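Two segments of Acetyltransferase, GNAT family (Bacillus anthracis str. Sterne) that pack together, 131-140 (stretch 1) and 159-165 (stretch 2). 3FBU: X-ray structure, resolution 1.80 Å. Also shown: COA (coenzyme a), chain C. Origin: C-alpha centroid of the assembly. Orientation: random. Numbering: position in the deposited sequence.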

# COMPACT_ATOMS: atom_id res chain seq x y z
N SER A 131 7.75 0.95 -4.29
CA SER A 131 9.10 1.10 -4.83
C SER A 131 9.11 2.00 -6.05
O SER A 131 9.88 2.96 -6.12
CB SER A 131 9.74 -0.25 -5.14
OG SER A 131 11.15 -0.06 -5.32
N TYR A 132 8.23 1.74 -7.03
CA TYR A 132 8.26 2.61 -8.20
C TYR A 132 7.69 3.98 -7.90
O TYR A 132 8.08 4.95 -8.55
CB TYR A 132 7.72 1.95 -9.47
CG TYR A 132 6.24 1.77 -9.54
CD1 TYR A 132 5.41 2.85 -9.83
CD2 TYR A 132 5.66 0.51 -9.40
CE1 TYR A 132 4.04 2.68 -9.94
CE2 TYR A 132 4.29 0.34 -9.51
CZ TYR A 132 3.50 1.44 -9.79
OH TYR A 132 2.13 1.32 -9.89
N ARG A 133 6.86 4.11 -6.84
CA ARG A 133 6.45 5.43 -6.42
C ARG A 133 7.61 6.25 -5.87
O ARG A 133 7.71 7.43 -6.16
CB ARG A 133 5.27 5.38 -5.46
CG ARG A 133 3.94 5.18 -6.18
CD ARG A 133 3.58 6.41 -7.05
NE ARG A 133 3.53 7.65 -6.27
CZ ARG A 133 3.89 8.87 -6.69
NH1 ARG A 133 4.43 9.07 -7.87
NH2 ARG A 133 3.75 9.90 -5.87
N VAL A 134 8.52 5.64 -5.13
CA VAL A 134 9.73 6.37 -4.73
C VAL A 134 10.49 6.84 -5.98
O VAL A 134 10.93 8.00 -6.07
CB VAL A 134 10.62 5.52 -3.86
CG1 VAL A 134 11.95 6.27 -3.61
CG2 VAL A 134 9.93 5.18 -2.56
N MET A 135 10.64 5.96 -6.96
CA MET A 135 11.38 6.30 -8.17
C MET A 135 10.79 7.53 -8.85
O MET A 135 11.51 8.46 -9.22
CB MET A 135 11.41 5.11 -9.15
CG MET A 135 12.16 3.87 -8.61
SD MET A 135 12.02 2.37 -9.65
CE MET A 135 12.61 1.25 -8.40
N GLU A 136 9.47 7.55 -8.96
CA GLU A 136 8.79 8.67 -9.60
C GLU A 136 8.94 9.96 -8.79
O GLU A 136 9.25 11.01 -9.34
CB GLU A 136 7.31 8.32 -9.77
CG GLU A 136 7.08 7.17 -10.79
CD GLU A 136 5.64 6.77 -11.00
OE1 GLU A 136 4.76 7.07 -10.14
OE2 GLU A 136 5.42 6.05 -12.01
N LYS A 137 8.74 9.85 -7.49
CA LYS A 137 8.79 11.01 -6.58
C LYS A 137 10.14 11.72 -6.63
O LYS A 137 10.22 12.96 -6.49
CB LYS A 137 8.52 10.56 -5.14
CG LYS A 137 7.08 10.09 -4.89
CD LYS A 137 6.96 9.27 -3.61
CE LYS A 137 7.13 10.10 -2.31
NZ LYS A 137 6.46 11.41 -2.36
N ILE A 138 11.22 10.96 -6.81
CA ILE A 138 12.54 11.55 -6.82
C ILE A 138 13.00 11.99 -8.22
O ILE A 138 14.12 12.46 -8.39
CB ILE A 138 13.60 10.60 -6.12
CG1 ILE A 138 13.84 9.33 -6.93
CG2 ILE A 138 13.19 10.33 -4.66
CD1 ILE A 138 14.75 8.33 -6.25
N GLY A 139 12.14 11.84 -9.23
CA GLY A 139 12.39 12.43 -10.54
C GLY A 139 12.83 11.45 -11.62
O GLY A 139 13.17 11.86 -12.72
N MET A 140 12.80 10.16 -11.31
CA MET A 140 13.20 9.14 -12.28
C MET A 140 12.09 8.89 -13.31
O MET A 140 10.88 9.06 -13.03
CB MET A 140 13.65 7.84 -11.58
CG MET A 140 14.70 8.00 -10.46
SD MET A 140 15.26 6.38 -9.70
CE MET A 140 16.50 5.95 -10.95
N1A COA C . -0.20 1.26 -3.11
C2A COA C . 0.02 2.47 -3.71
N3A COA C . 0.92 3.36 -3.17
C4A COA C . 1.59 3.01 -2.04
C5A COA C . 1.38 1.79 -1.42
C6A COA C . 0.48 0.89 -1.97
N6A COA C . 0.27 -0.31 -1.42
N7A COA C . 2.18 1.74 -0.34
C8A COA C . 2.87 2.89 -0.25
N9A COA C . 2.51 3.69 -1.30
C1B COA C . 3.09 4.97 -1.72
C2B COA C . 3.03 6.05 -0.64
O2B COA C . 1.77 6.70 -0.60
C3B COA C . 4.16 6.94 -1.11
O3B COA C . 3.72 7.81 -2.14
P3B COA C . 3.15 9.30 -1.88
O7A COA C . 3.08 10.07 -3.16
O8A COA C . 1.80 9.16 -1.24
O9A COA C . 4.13 9.97 -0.94
C4B COA C . 5.19 5.95 -1.68
O4B COA C . 4.46 4.81 -2.04
C5B COA C . 6.25 5.55 -0.66
O5B COA C . 7.07 6.68 -0.44
P1A COA C . 7.97 6.80 0.87
O1A COA C . 7.09 7.13 2.06
O2A COA C . 9.05 7.78 0.64
O3A COA C . 8.60 5.32 0.96
P2A COA C . 8.83 4.45 2.30
O4A COA C . 9.64 5.26 3.28
O5A COA C . 7.46 3.96 2.81
O6A COA C . 9.67 3.21 1.70
CBP COA C . 10.08 1.27 0.36
CCP COA C . 9.39 2.64 0.43
CDP COA C . 11.55 1.53 0.71
CEP COA C . 9.85 0.80 -1.07
CAP COA C . 9.42 0.30 1.38
OAP COA C . 8.08 0.01 1.02
C9P COA C . 10.12 -1.02 1.48
O9P COA C . 11.28 -1.12 2.21
N8P COA C . 9.68 -2.07 0.78
C7P COA C . 10.23 -3.40 0.98
C6P COA C . 11.60 -3.59 0.35
C5P COA C . 11.55 -3.39 -1.17
O5P COA C . 10.73 -4.00 -1.90
N4P COA C . 12.45 -2.57 -1.65
C3P COA C . 12.45 -2.17 -3.07
C2P COA C . 13.10 -3.17 -4.00
S1P COA C . 13.22 -2.50 -5.68
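Stretch 2 159-165: EYYYAIL

Stretch 2 is an extended strand along its whole length, 159-165, continuing one that begins earlier in the chain; its phi values run from -90° to -149° and its psi values from 122° to 155°. It lies beside the helix 131-137 with both segments running in nearly the same direction: the signed crossing angle is 20°, and the axes come within 9.4 Å of each other. The backbones draw together toward the C-terminal end, from 8.1 Å between Tyr132 CA and Tyr160 CA to 4.8 Å between Met140 CA and Ile164 CA, the latter beyond the helix. The contact buries 470 Å², summed over both sides. Strand alternation sets its pattern: Tyr160, Tyr162 and Ile164 direct their CA-to-CB bonds toward stretch 1, while Tyr161 and Ala163 direct theirs away.

Glu159 makes no contact with stretch 1. Tyr160 (chi1 m, -76°) presents its ring edge to the face of the Tyr132 ring. The centroids are 5.5 Å apart and the planes meet at 83°, which defines an edge-to-face pair; the closest atoms are Tyr160 CE2 and Tyr132 CD2, at 3.9 Å. Tyr161 does not touch the helix.

Tyr162 (chi1 m, -80°; chi2 76°) is the centre of the packing, with 130 Å² covered by stretch 1. Met135 CB sits over one face of its ring, 4.0 Å from the Tyr162 ring centroid and 21° off the normal, a CH-pi geometry. Met135 SD approaches obliquely, also 4.0 Å from that centroid but 39° off the normal, and reaches 3.3 Å from Tyr162 CD1. Tyr132 CB packs 3.8 Å from Tyr162 CE1. At the end of the ring, Tyr162 OH donates a hydrogen bond to Glu136 OE2 at 3.2 Å. The other carboxylate oxygen, Glu136 OE1, is held by Arg133 NH1 at 3.0 Å in a salt bridge within the helix. Near the base of the tyrosine, Met140 CB lies 4.0 Å from Tyr162 CB.

Ala163 contributes through its backbone: Ala163 O lies 3.5 Å from Met140 CA, with an angle of 127° at the hydrogen, a CA-H...O contact. Ile164 (chi1 t, chi2 t) then packs against the helix exit. Ile164 CG2 is 4.1 Å from Met140 CG, and Ile164 CD1 is 3.6 Å from Gly139 O. Gly139, with phi 104°, belongs to a Schellman motif, and an ideal CB there would come within a tight 3.4 Å of Ile164 CD1. Leu165 ends the stretch without touching stretch 1.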

# COMPACT_ATOMS: atom_id res chain seq x y z
N GLU A 159 10.02 -6.67 -14.86
CA GLU A 159 10.80 -5.63 -14.22
C GLU A 159 10.47 -4.30 -14.88
O GLU A 159 10.48 -4.23 -16.10
CB GLU A 159 12.27 -5.96 -14.39
CG GLU A 159 13.25 -5.07 -13.76
CD GLU A 159 14.68 -5.58 -13.99
OE1 GLU A 159 14.85 -6.61 -14.68
OE2 GLU A 159 15.61 -4.97 -13.44
N TYR A 160 10.22 -3.27 -14.08
CA TYR A 160 10.28 -1.88 -14.57
C TYR A 160 11.69 -1.36 -14.40
O TYR A 160 12.33 -1.65 -13.40
CB TYR A 160 9.39 -0.97 -13.75
CG TYR A 160 7.90 -1.04 -13.98
CD1 TYR A 160 7.35 -1.36 -15.21
CD2 TYR A 160 7.03 -0.70 -12.95
CE1 TYR A 160 5.97 -1.39 -15.40
CE2 TYR A 160 5.67 -0.70 -13.13
CZ TYR A 160 5.14 -1.05 -14.35
OH TYR A 160 3.78 -1.05 -14.51
N TYR A 161 12.13 -0.55 -15.35
CA TYR A 161 13.43 0.07 -15.32
C TYR A 161 13.25 1.59 -15.38
O TYR A 161 12.64 2.12 -16.32
CB TYR A 161 14.17 -0.41 -16.54
CG TYR A 161 15.62 -0.11 -16.62
CD1 TYR A 161 16.58 -1.11 -16.47
CD2 TYR A 161 16.06 1.20 -16.92
CE1 TYR A 161 17.92 -0.81 -16.62
CE2 TYR A 161 17.39 1.49 -17.06
CZ TYR A 161 18.31 0.47 -16.91
OH TYR A 161 19.64 0.82 -17.06
N TYR A 162 13.77 2.25 -14.37
CA TYR A 162 13.74 3.70 -14.25
C TYR A 162 15.13 4.29 -14.33
O TYR A 162 16.12 3.64 -13.96
CB TYR A 162 13.12 4.08 -12.90
CG TYR A 162 11.63 4.02 -12.85
CD1 TYR A 162 10.97 2.80 -12.77
CD2 TYR A 162 10.84 5.19 -12.92
CE1 TYR A 162 9.61 2.75 -12.72
CE2 TYR A 162 9.47 5.11 -12.87
CZ TYR A 162 8.86 3.89 -12.78
OH TYR A 162 7.50 3.74 -12.73
N ALA A 163 15.23 5.55 -14.78
CA ALA A 163 16.51 6.22 -14.89
C ALA A 163 16.37 7.72 -14.67
O ALA A 163 15.31 8.32 -14.95
CB ALA A 163 17.16 5.96 -16.25
N ILE A 164 17.46 8.31 -14.22
CA ILE A 164 17.59 9.77 -14.16
C ILE A 164 18.97 10.18 -14.60
O ILE A 164 19.98 9.52 -14.31
CB ILE A 164 17.21 10.29 -12.76
CG1 ILE A 164 17.13 11.83 -12.75
CG2 ILE A 164 18.21 9.77 -11.66
CD1 ILE A 164 16.51 12.40 -11.42
N LEU A 165 19.01 11.29 -15.34
CA LEU A 165 20.23 11.84 -15.89
C LEU A 165 20.73 13.07 -15.12
O LEU A 165 19.94 13.75 -14.47
CB LEU A 165 20.00 12.20 -17.34
CG LEU A 165 19.88 11.05 -18.34
CD1 LEU A 165 19.23 11.51 -19.63
CD2 LEU A 165 21.26 10.44 -18.61